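Local coordinates for protein leucyl-trna synthetase (Plasmodium knowlesi, PDB 5FOF) that probably hydrolyses tRNA(Leu) mischarged with the wrong amino acid, being the editing domain of the cytosolic enzyme that joins leucine to its tRNA, at residues Gly108-Arg113 / Cys135-Ile140; Gln226-Lys231 / Glu244-Glu249; Cys253-Asp258 / Thr297-Pro302. One frame throughout, in Å; residues are numbered along the deposited sequence.

How the contacts relate
The three contacts lie apart in one editing domain. Contact 1 belongs to the large mixed sheet, where the end of strand 102-108 and the loop after it meet strand 137-141; most of its touching residues are buried. Contact 2, across the centre of the chain from contact 1, is partly buried and sets helix 219-230 against an irregular loop. Contact 3 is a separate two-stranded sheet near the edge of the domain, also partly buried, and its 253-258 segment follows the loop of contact 2 closely in sequence. Chemistry follows place: a buried phenol and two asparagine amides, one buried and one exposed, in contact 1, one arginine bonded to a backbone carbonyl in contact 2, strand pairing in contact 3.

Contact 1: Gly108-Arg113 / Cys135-Ile140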
loop_
_atom_site.group_PDB
_atom_site.type_symbol
_atom_site.label_atom_id
_atom_site.label_comp_id
_atom_site.label_asym_id
_atom_site.label_seq_id
_atom_site.Cartn_x
_atom_site.Cartn_y
_atom_site.Cartn_z
ATOM N N GLY A 108 -11.037 4.342 10.470
ATOM C CA GLY A 108 -11.366 5.452 9.573
ATOM C C GLY A 108 -12.577 5.183 8.713
ATOM O O GLY A 108 -13.261 4.164 8.868
ATOM N N PHE A 109 -12.809 6.091 7.770
ATOM C CA PHE A 109 -14.043 6.124 6.988
ATOM C C PHE A 109 -13.835 5.439 5.653
ATOM O O PHE A 109 -12.691 5.323 5.196
ATOM C CB PHE A 109 -14.458 7.565 6.782
ATOM C CG PHE A 109 -14.500 8.370 8.055
ATOM C CD1 PHE A 109 -15.422 8.081 9.041
ATOM C CD2 PHE A 109 -13.629 9.412 8.255
ATOM C CE1 PHE A 109 -15.478 8.830 10.205
ATOM C CE2 PHE A 109 -13.664 10.169 9.421
ATOM C CZ PHE A 109 -14.594 9.879 10.395
ATOM N N ASN A 110 -14.938 4.984 5.045
ATOM C CA ASN A 110 -14.907 4.307 3.729
ATOM C C ASN A 110 -14.705 5.283 2.555
ATOM O O ASN A 110 -14.034 4.954 1.566
ATOM C CB ASN A 110 -16.190 3.493 3.502
ATOM C CG ASN A 110 -15.990 2.347 2.525
ATOM O OD1 ASN A 110 -15.230 1.418 2.803
ATOM N ND2 ASN A 110 -16.668 2.400 1.378
ATOM N N LYS A 111 -15.313 6.463 2.686
ATOM C CA LYS A 111 -15.182 7.599 1.775
ATOM C C LYS A 111 -14.696 8.791 2.609
ATOM O O LYS A 111 -14.970 8.836 3.798
ATOM C CB LYS A 111 -16.574 7.888 1.188
ATOM C CG LYS A 111 -16.646 8.959 0.104
ATOM C CD LYS A 111 -18.035 9.604 0.010
ATOM C CE LYS A 111 -17.964 10.991 -0.636
ATOM N NZ LYS A 111 -19.211 11.793 -0.460
ATOM N N GLN A 112 -13.981 9.745 2.003
ATOM C CA GLN A 112 -13.489 10.945 2.714
ATOM C C GLN A 112 -14.651 11.793 3.238
ATOM O O GLN A 112 -15.554 12.148 2.483
ATOM C CB GLN A 112 -12.599 11.815 1.810
ATOM C CG GLN A 112 -11.285 11.159 1.399
ATOM C CD GLN A 112 -10.392 12.019 0.494
ATOM O OE1 GLN A 112 -10.195 13.214 0.741
ATOM N NE2 GLN A 112 -9.833 11.402 -0.555
ATOM N N ARG A 113 -14.625 12.103 4.531
ATOM C CA ARG A 113 -15.686 12.857 5.189
ATOM C C ARG A 113 -15.150 14.246 5.459
ATOM O O ARG A 113 -14.231 14.409 6.245
ATOM C CB ARG A 113 -16.125 12.178 6.496
ATOM C CG ARG A 113 -16.991 10.933 6.281
ATOM C CD ARG A 113 -17.647 10.425 7.559
ATOM N NE ARG A 113 -18.405 11.475 8.242
ATOM C CZ ARG A 113 -19.001 11.345 9.429
ATOM N NH1 ARG A 113 -18.973 10.189 10.099
ATOM N NH2 ARG A 113 -19.644 12.388 9.944
ATOM N N CYS A 135 -17.011 4.270 12.005
ATOM C CA CYS A 135 -15.906 3.799 11.167
ATOM C C CYS A 135 -16.076 2.329 10.882
ATOM O O CYS A 135 -15.954 1.509 11.798
ATOM C CB CYS A 135 -14.560 4.040 11.852
ATOM S SG CYS A 135 -14.163 5.784 12.057
ATOM N N GLU A 136 -16.332 2.003 9.615
ATOM C CA GLU A 136 -16.520 0.619 9.182
ATOM C C GLU A 136 -15.216 -0.061 8.791
ATOM O O GLU A 136 -15.216 -1.253 8.530
ATOM C CB GLU A 136 -17.551 0.532 8.033
ATOM C CG GLU A 136 -19.028 0.541 8.491
ATOM C CD GLU A 136 -19.510 -0.777 9.150
ATOM O OE1 GLU A 136 -19.904 -1.714 8.402
ATOM O OE2 GLU A 136 -19.531 -0.870 10.415
ATOM N N ASN A 137 -14.113 0.689 8.771
ATOM C CA ASN A 137 -12.848 0.212 8.249
ATOM C C ASN A 137 -11.744 0.346 9.284
ATOM O O ASN A 137 -11.637 1.379 9.940
ATOM C CB ASN A 137 -12.463 1.023 7.007
ATOM C CG ASN A 137 -13.254 0.628 5.769
ATOM O OD1 ASN A 137 -14.172 -0.188 5.829
ATOM N ND2 ASN A 137 -12.885 1.205 4.627
ATOM N N VAL A 138 -10.942 -0.711 9.432
ATOM C CA VAL A 138 -9.731 -0.685 10.242
ATOM C C VAL A 138 -8.602 -0.449 9.268
ATOM O O VAL A 138 -8.351 -1.297 8.406
ATOM C CB VAL A 138 -9.484 -2.025 10.987
ATOM C CG1 VAL A 138 -8.147 -2.004 11.716
ATOM C CG2 VAL A 138 -10.610 -2.302 11.967
ATOM N N TYR A 139 -7.937 0.696 9.379
ATOM C CA TYR A 139 -6.834 1.004 8.479
ATOM C C TYR A 139 -5.509 0.746 9.157
ATOM O O TYR A 139 -5.358 0.971 10.357
ATOM C CB TYR A 139 -6.874 2.441 7.969
ATOM C CG TYR A 139 -8.005 2.746 7.027
ATOM C CD1 TYR A 139 -8.259 1.940 5.925
ATOM C CD2 TYR A 139 -8.796 3.870 7.213
ATOM C CE1 TYR A 139 -9.308 2.215 5.064
ATOM C CE2 TYR A 139 -9.835 4.161 6.351
ATOM C CZ TYR A 139 -10.090 3.332 5.280
ATOM O OH TYR A 139 -11.125 3.617 4.432
ATOM N N ILE A 140 -4.558 0.292 8.348
ATOM C CA ILE A 140 -3.186 0.071 8.749
ATOM C C ILE A 140 -2.310 0.961 7.860
ATOM O O ILE A 140 -2.404 0.899 6.625
ATOM C CB ILE A 140 -2.796 -1.415 8.578
ATOM C CG1 ILE A 140 -3.821 -2.302 9.289
ATOM C CG2 ILE A 140 -1.391 -1.683 9.117
ATOM C CD1 ILE A 140 -3.464 -3.766 9.352
#
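Tyr139 lays its ring beside Gly108 and directs its hydroxyl at the loop beyond: Phe109 O lies at the ring's edge, in its plane, and accepts a hydrogen bond from Tyr139 OH. The modelled separation is very short, so its exact length is doubtful. With CG anti to its own carbonyl carbon (chi1 -69°), the ring of Tyr139 runs along Gly108 and packs directly on the glycine backbone, CD2 coming 3.8 Å from Gly108 CA. Gly108 and Asn137 form an antiparallel hydrogen-bonded pair, with Gly108 N 3.1 Å from Asn137 O.

Asn137 reaches the same loop by another route. Its CB sits over one face of the Tyr139 ring, toward the rim, and its ND2 donates twice: to Tyr139 OH at 3.0 Å, close to the amide plane, and to Asn110 OD1, also 3.0 Å away but tilted from that plane. The two amide planes stand 79° apart, nearly perpendicular, and the bond to Asn110 is bent. Asn110 CG, anti to the backbone N, carries the amide toward Asn137, where OD1 is the atom that meets ND2.

Farther along, Cys135 SG approaches the Phe109 ring obliquely, 3.8 Å from CE1, a sulfur-aromatic contact; Arg113 CD covers one face of that ring. Tyr139 also packs on Ile78 and Leu80 of the neighbouring parallel strand 76-83, while its hydroxyl reaches the loop.

Chemically, Tyr139 OH has one donor, Asn137 ND2, and one acceptor, Phe109 O, so this buried hydroxyl is used in both senses. Asn137 ND2 in turn spends its two N-H groups on Tyr139 OH and Asn110 OD1, and so ties the departing chain at Asn110 to the sheet.

Contact 2: Gln226-Lys231 / Glu244-Glu249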
loop_
_atom_site.group_PDB
_atom_site.type_symbol
_atom_site.label_atom_id
_atom_site.label_comp_id
_atom_site.label_asym_id
_atom_site.label_seq_id
_atom_site.Cartn_x
_atom_site.Cartn_y
_atom_site.Cartn_z
ATOM N N GLN A 226 12.889 -11.610 -6.543
ATOM C CA GLN A 226 14.009 -12.515 -6.887
ATOM C C GLN A 226 14.821 -12.906 -5.667
ATOM O O GLN A 226 15.070 -14.084 -5.428
ATOM C CB GLN A 226 14.931 -11.876 -7.928
ATOM C CG GLN A 226 14.361 -11.872 -9.343
ATOM C CD GLN A 226 14.249 -13.259 -9.966
ATOM O OE1 GLN A 226 14.838 -14.232 -9.487
ATOM N NE2 GLN A 226 13.491 -13.349 -11.044
ATOM N N ASP A 227 15.221 -11.907 -4.893
ATOM C CA ASP A 227 15.912 -12.150 -3.632
ATOM C C ASP A 227 15.129 -13.087 -2.730
ATOM O O ASP A 227 15.702 -14.013 -2.182
ATOM C CB ASP A 227 16.208 -10.837 -2.883
ATOM C CG ASP A 227 17.410 -10.102 -3.438
ATOM O OD1 ASP A 227 17.679 -10.203 -4.653
ATOM O OD2 ASP A 227 18.076 -9.406 -2.645
ATOM N N ILE A 228 13.829 -12.842 -2.584
ATOM C CA ILE A 228 12.989 -13.638 -1.683
ATOM C C ILE A 228 12.853 -15.089 -2.179
ATOM O O ILE A 228 12.867 -16.008 -1.386
ATOM C CB ILE A 228 11.608 -12.981 -1.468
ATOM C CG1 ILE A 228 11.760 -11.700 -0.647
ATOM C CG2 ILE A 228 10.645 -13.927 -0.749
ATOM C CD1 ILE A 228 10.554 -10.775 -0.688
ATOM N N ARG A 229 12.724 -15.270 -3.487
ATOM C CA ARG A 229 12.677 -16.595 -4.093
ATOM C C ARG A 229 14.046 -17.266 -3.978
ATOM O O ARG A 229 14.138 -18.376 -3.468
ATOM C CB ARG A 229 12.215 -16.515 -5.560
ATOM C CG ARG A 229 10.750 -16.146 -5.719
ATOM C CD ARG A 229 10.400 -15.759 -7.150
ATOM N NE ARG A 229 9.011 -15.309 -7.259
ATOM C CZ ARG A 229 8.402 -14.957 -8.394
ATOM N NH1 ARG A 229 9.060 -15.001 -9.552
ATOM N NH2 ARG A 229 7.119 -14.571 -8.383
ATOM N N ARG A 230 15.103 -16.576 -4.407
ATOM C CA ARG A 230 16.492 -17.038 -4.208
ATOM C C ARG A 230 16.794 -17.527 -2.776
ATOM O O ARG A 230 17.613 -18.418 -2.604
ATOM C CB ARG A 230 17.484 -15.931 -4.597
ATOM C CG ARG A 230 18.954 -16.347 -4.610
ATOM C CD ARG A 230 19.873 -15.235 -5.118
ATOM N NE ARG A 230 20.205 -14.223 -4.104
ATOM C CZ ARG A 230 21.075 -14.382 -3.095
ATOM N NH1 ARG A 230 21.731 -15.531 -2.901
ATOM N NH2 ARG A 230 21.290 -13.376 -2.251
ATOM N N LYS A 231 16.140 -16.951 -1.764
ATOM C CA LYS A 231 16.263 -17.410 -0.373
ATOM C C LYS A 231 14.906 -17.852 0.223
ATOM O O LYS A 231 14.591 -17.519 1.377
ATOM C CB LYS A 231 16.868 -16.311 0.509
ATOM C CG LYS A 231 17.993 -15.483 -0.098
ATOM C CD LYS A 231 18.129 -14.169 0.665
ATOM C CE LYS A 231 19.279 -13.307 0.171
ATOM N NZ LYS A 231 19.516 -12.149 1.081
ATOM N N GLU A 244 5.297 -22.077 -1.638
ATOM C CA GLU A 244 4.175 -22.023 -2.580
ATOM C C GLU A 244 3.513 -20.662 -2.702
ATOM O O GLU A 244 2.896 -20.394 -3.709
ATOM C CB GLU A 244 3.105 -23.074 -2.245
ATOM C CG GLU A 244 2.541 -23.028 -0.821
ATOM C CD GLU A 244 3.078 -24.125 0.101
ATOM O OE1 GLU A 244 4.259 -24.542 -0.055
ATOM O OE2 GLU A 244 2.311 -24.565 0.995
ATOM N N PHE A 245 3.630 -19.810 -1.691
ATOM C CA PHE A 245 3.063 -18.456 -1.750
ATOM C C PHE A 245 3.912 -17.425 -2.506
ATOM O O PHE A 245 3.486 -16.283 -2.656
ATOM C CB PHE A 245 2.810 -17.924 -0.338
ATOM C CG PHE A 245 1.856 -18.757 0.491
ATOM C CD1 PHE A 245 0.962 -19.679 -0.085
ATOM C CD2 PHE A 245 1.820 -18.571 1.882
ATOM C CE1 PHE A 245 0.092 -20.415 0.713
ATOM C CE2 PHE A 245 0.950 -19.302 2.679
ATOM C CZ PHE A 245 0.085 -20.225 2.095
ATOM N N LEU A 246 5.080 -17.826 -3.003
ATOM C CA LEU A 246 6.103 -16.893 -3.447
ATOM C C LEU A 246 6.308 -16.931 -4.937
ATOM O O LEU A 246 7.380 -16.536 -5.408
ATOM C CB LEU A 246 7.439 -17.239 -2.795
ATOM C CG LEU A 246 7.407 -17.337 -1.283
ATOM C CD1 LEU A 246 8.734 -17.881 -0.772
ATOM C CD2 LEU A 246 7.080 -15.980 -0.672
ATOM N N HIS A 247 5.317 -17.398 -5.698
ATOM C CA HIS A 247 5.505 -17.510 -7.146
ATOM C C HIS A 247 4.338 -16.986 -7.981
ATOM O O HIS A 247 4.191 -17.363 -9.145
ATOM C CB HIS A 247 5.896 -18.948 -7.494
ATOM C CG HIS A 247 7.187 -19.371 -6.867
ATOM N ND1 HIS A 247 7.253 -19.936 -5.608
ATOM C CD2 HIS A 247 8.467 -19.282 -7.307
ATOM C CE1 HIS A 247 8.515 -20.199 -5.312
ATOM N NE2 HIS A 247 9.271 -19.812 -6.325
ATOM N N ASN A 248 3.575 -16.053 -7.414
ATOM C CA ASN A 248 2.446 -15.458 -8.121
ATOM C C ASN A 248 2.893 -14.686 -9.358
ATOM O O ASN A 248 3.923 -13.991 -9.340
ATOM C CB ASN A 248 1.659 -14.501 -7.232
ATOM C CG ASN A 248 1.154 -15.157 -5.967
ATOM O OD1 ASN A 248 1.085 -16.387 -5.881
ATOM N ND2 ASN A 248 0.811 -14.333 -4.966
ATOM N N GLU A 249 2.103 -14.848 -10.426
ATOM C CA GLU A 249 2.227 -14.088 -11.670
ATOM C C GLU A 249 1.856 -12.643 -11.368
ATOM O O GLU A 249 1.053 -12.383 -10.478
ATOM C CB GLU A 249 1.257 -14.645 -12.744
ATOM C CG GLU A 249 1.442 -14.088 -14.172
ATOM C CD GLU A 249 0.143 -13.720 -14.924
ATOM O OE1 GLU A 249 -0.968 -14.101 -14.486
ATOM O OE2 GLU A 249 0.231 -13.042 -15.980
#
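Arg229 carries this contact, reaching from helix 219-230 across to the loop at Leu246, His247 and Asn248. CB hands the chain to CG, which stands anti to the carbonyl carbon (chi1 -70°) and starts an extended run to NE. CG lies 3.4 Å from Leu246 O and 4.0 Å from His247 NE2; CD stays near both residues, 4.0 Å from His247 CD2. NE then donates to Leu246 O at 2.8 Å, in the plane of that carbonyl. The bond is bent at the hydrogen (134°), in part because the oxygen lies out of the guanidinium plane. At the tip, NH2 passes 3.6 Å from His247 CA and has Asn248 O at its edge, in plane.

The imidazole of His247 runs alongside in the opposite sense, placing CD2 over one face of the guanidinium with the two planes 20° apart. Next to Arg229 along the helix, Ile228 CG2 meets Leu246 CD2 at 4.1 Å, the two branched chains crossing at about a right angle; both also pack on Leu197 of strand 194-198, where aliphatic groups suit the buried side.

Arginine suits this partly exposed place: its methylenes pack while NE bonds to Leu246 O, a carbonyl that the irregular loop presents. The nearly parallel guanidinium would probably disfavour a protonated His247, while the carbonyl dipole should help stabilise the arginine's positive charge.

Contact 3: Cys253-Asp258 / Thr297-Pro302; sequences CIQLPD and TMTVEP
Ile254 and Gln255 pair with Met298 and Thr297 as a short two-stranded antiparallel sheet. Gln255 and Thr297 form the hydrogen-bonded pair: Gln255 N reaches Thr297 O at 2.7 Å in a nearly straight bond (173°), and Thr297 N returns one to Gln255 O. Ile254 and Met298 are the neighbouring non-hydrogen-bonded pair, their side chains on the other face, with Ile254 CG1 and Met298 SD 4.2 Å apart. Beyond the regular pairing, Thr299 N donates to Cys253 O from above the carbonyl plane.

The Met298 chain, bent at chi2 and chi3, curls back so that CE lies 4.0 Å from Cys253 CB; a flexible thioether suits this irregular buried corner. Ile308 of helix 308-321 packs on both Ile254 and Met298. Thr299 OG1 bonds to Ser252 O, just before the 253-258 segment, which probably helps hold the threonine with CG2 3.6 Å from Gln255 CG.

The Gln255-Thr297 face is partly exposed, and polar residues suit it. With its OG1 between the backbone N and carbonyl carbon (chi1 46°), Thr297 donates from OG1 to a lone pair of Gln255 OE1, 3.2 Å away.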
loop_
_atom_site.group_PDB
_atom_site.type_symbol
_atom_site.label_atom_id
_atom_site.label_comp_id
_atom_site.label_asym_id
_atom_site.label_seq_id
_atom_site.Cartn_x
_atom_site.Cartn_y
_atom_site.Cartn_z
ATOM N N CYS A 253 1.269 -4.635 -17.196
ATOM C CA CYS A 253 0.330 -3.611 -17.646
ATOM C C CYS A 253 0.901 -2.617 -18.659
ATOM O O CYS A 253 0.143 -1.814 -19.187
ATOM C CB CYS A 253 -0.218 -2.832 -16.445
ATOM S SG CYS A 253 -0.890 -3.880 -15.142
ATOM N N ILE A 254 2.219 -2.651 -18.912
ATOM C CA ILE A 254 2.904 -1.605 -19.700
ATOM C C ILE A 254 3.897 -2.168 -20.754
ATOM O O ILE A 254 4.737 -2.999 -20.428
ATOM C CB ILE A 254 3.630 -0.589 -18.771
ATOM C CG1 ILE A 254 2.636 0.050 -17.788
ATOM C CG2 ILE A 254 4.321 0.496 -19.600
ATOM C CD1 ILE A 254 3.183 1.179 -16.929
ATOM N N GLN A 255 3.781 -1.681 -21.995
ATOM C CA GLN A 255 4.683 -1.990 -23.124
ATOM C C GLN A 255 5.578 -0.795 -23.377
ATOM O O GLN A 255 5.114 0.339 -23.280
ATOM C CB GLN A 255 3.888 -2.168 -24.430
ATOM C CG GLN A 255 3.286 -3.533 -24.696
ATOM C CD GLN A 255 2.044 -3.477 -25.588
ATOM O OE1 GLN A 255 1.634 -2.411 -26.053
ATOM N NE2 GLN A 255 1.428 -4.635 -25.811
ATOM N N LEU A 256 6.827 -1.043 -23.763
ATOM C CA LEU A 256 7.700 -0.005 -24.326
ATOM C C LEU A 256 7.978 -0.289 -25.823
ATOM O O LEU A 256 7.879 -1.446 -26.249
ATOM C CB LEU A 256 8.993 0.076 -23.517
ATOM C CG LEU A 256 8.864 0.778 -22.162
ATOM C CD1 LEU A 256 10.069 0.484 -21.274
ATOM C CD2 LEU A 256 8.687 2.283 -22.327
ATOM N N PRO A 257 8.323 0.755 -26.621
ATOM C CA PRO A 257 8.378 0.658 -28.090
ATOM C C PRO A 257 9.013 -0.607 -28.694
ATOM O O PRO A 257 8.340 -1.302 -29.459
ATOM C CB PRO A 257 9.163 1.911 -28.491
ATOM C CG PRO A 257 8.799 2.903 -27.452
ATOM C CD PRO A 257 8.704 2.112 -26.174
ATOM N N ASP A 258 10.275 -0.891 -28.365
ATOM C CA ASP A 258 10.990 -2.072 -28.902
ATOM C C ASP A 258 11.232 -3.182 -27.880
ATOM O O ASP A 258 11.584 -4.298 -28.255
ATOM C CB ASP A 258 12.328 -1.648 -29.523
ATOM C CG ASP A 258 12.179 -1.170 -30.955
ATOM O OD1 ASP A 258 11.786 -1.999 -31.801
ATOM O OD2 ASP A 258 12.460 0.022 -31.236
ATOM N N THR A 297 3.102 2.209 -23.273
ATOM C CA THR A 297 1.668 2.050 -23.599
ATOM C C THR A 297 1.048 0.956 -22.746
ATOM O O THR A 297 1.746 0.059 -22.276
ATOM C CB THR A 297 1.408 1.726 -25.088
ATOM O OG1 THR A 297 2.308 0.696 -25.519
ATOM C CG2 THR A 297 1.577 2.980 -25.958
ATOM N N MET A 298 -0.265 1.052 -22.558
ATOM C CA MET A 298 -1.003 0.158 -21.670
ATOM C C MET A 298 -1.431 -1.113 -22.400
ATOM O O MET A 298 -1.748 -1.072 -23.590
ATOM C CB MET A 298 -2.245 0.865 -21.132
ATOM C CG MET A 298 -1.977 2.070 -20.244
ATOM S SD MET A 298 -1.037 1.727 -18.749
ATOM C CE MET A 298 -2.021 0.446 -17.977
ATOM N N THR A 299 -1.462 -2.227 -21.671
ATOM C CA THR A 299 -1.736 -3.550 -22.230
ATOM C C THR A 299 -3.097 -4.157 -21.829
ATOM O O THR A 299 -3.468 -5.204 -22.357
ATOM C CB THR A 299 -0.635 -4.530 -21.800
ATOM O OG1 THR A 299 -0.659 -4.677 -20.381
ATOM C CG2 THR A 299 0.725 -4.011 -22.200
ATOM N N VAL A 300 -3.839 -3.496 -20.942
ATOM C CA VAL A 300 -5.080 -4.030 -20.372
ATOM C C VAL A 300 -6.296 -3.234 -20.823
ATOM O O VAL A 300 -6.202 -2.017 -21.036
ATOM C CB VAL A 300 -5.063 -4.027 -18.814
ATOM C CG1 VAL A 300 -4.120 -5.087 -18.291
ATOM C CG2 VAL A 300 -4.668 -2.677 -18.230
ATOM N N GLU A 301 -7.445 -3.905 -20.931
ATOM C CA GLU A 301 -8.712 -3.198 -21.236
ATOM C C GLU A 301 -9.249 -2.559 -19.933
ATOM O O GLU A 301 -9.003 -3.096 -18.849
ATOM C CB GLU A 301 -9.795 -4.051 -21.950
ATOM C CG GLU A 301 -9.730 -5.567 -21.819
ATOM C CD GLU A 301 -8.731 -6.189 -22.787
ATOM O OE1 GLU A 301 -9.001 -6.183 -24.010
ATOM O OE2 GLU A 301 -7.676 -6.677 -22.318
ATOM N N PRO A 302 -9.959 -1.426 -20.012
ATOM C CA PRO A 302 -10.340 -0.757 -21.255
ATOM C C PRO A 302 -9.367 0.356 -21.656
ATOM O O PRO A 302 -9.799 1.395 -22.162
ATOM C CB PRO A 302 -11.726 -0.189 -20.907
ATOM C CG PRO A 302 -11.614 0.157 -19.462
ATOM C CD PRO A 302 -10.721 -0.903 -18.859
#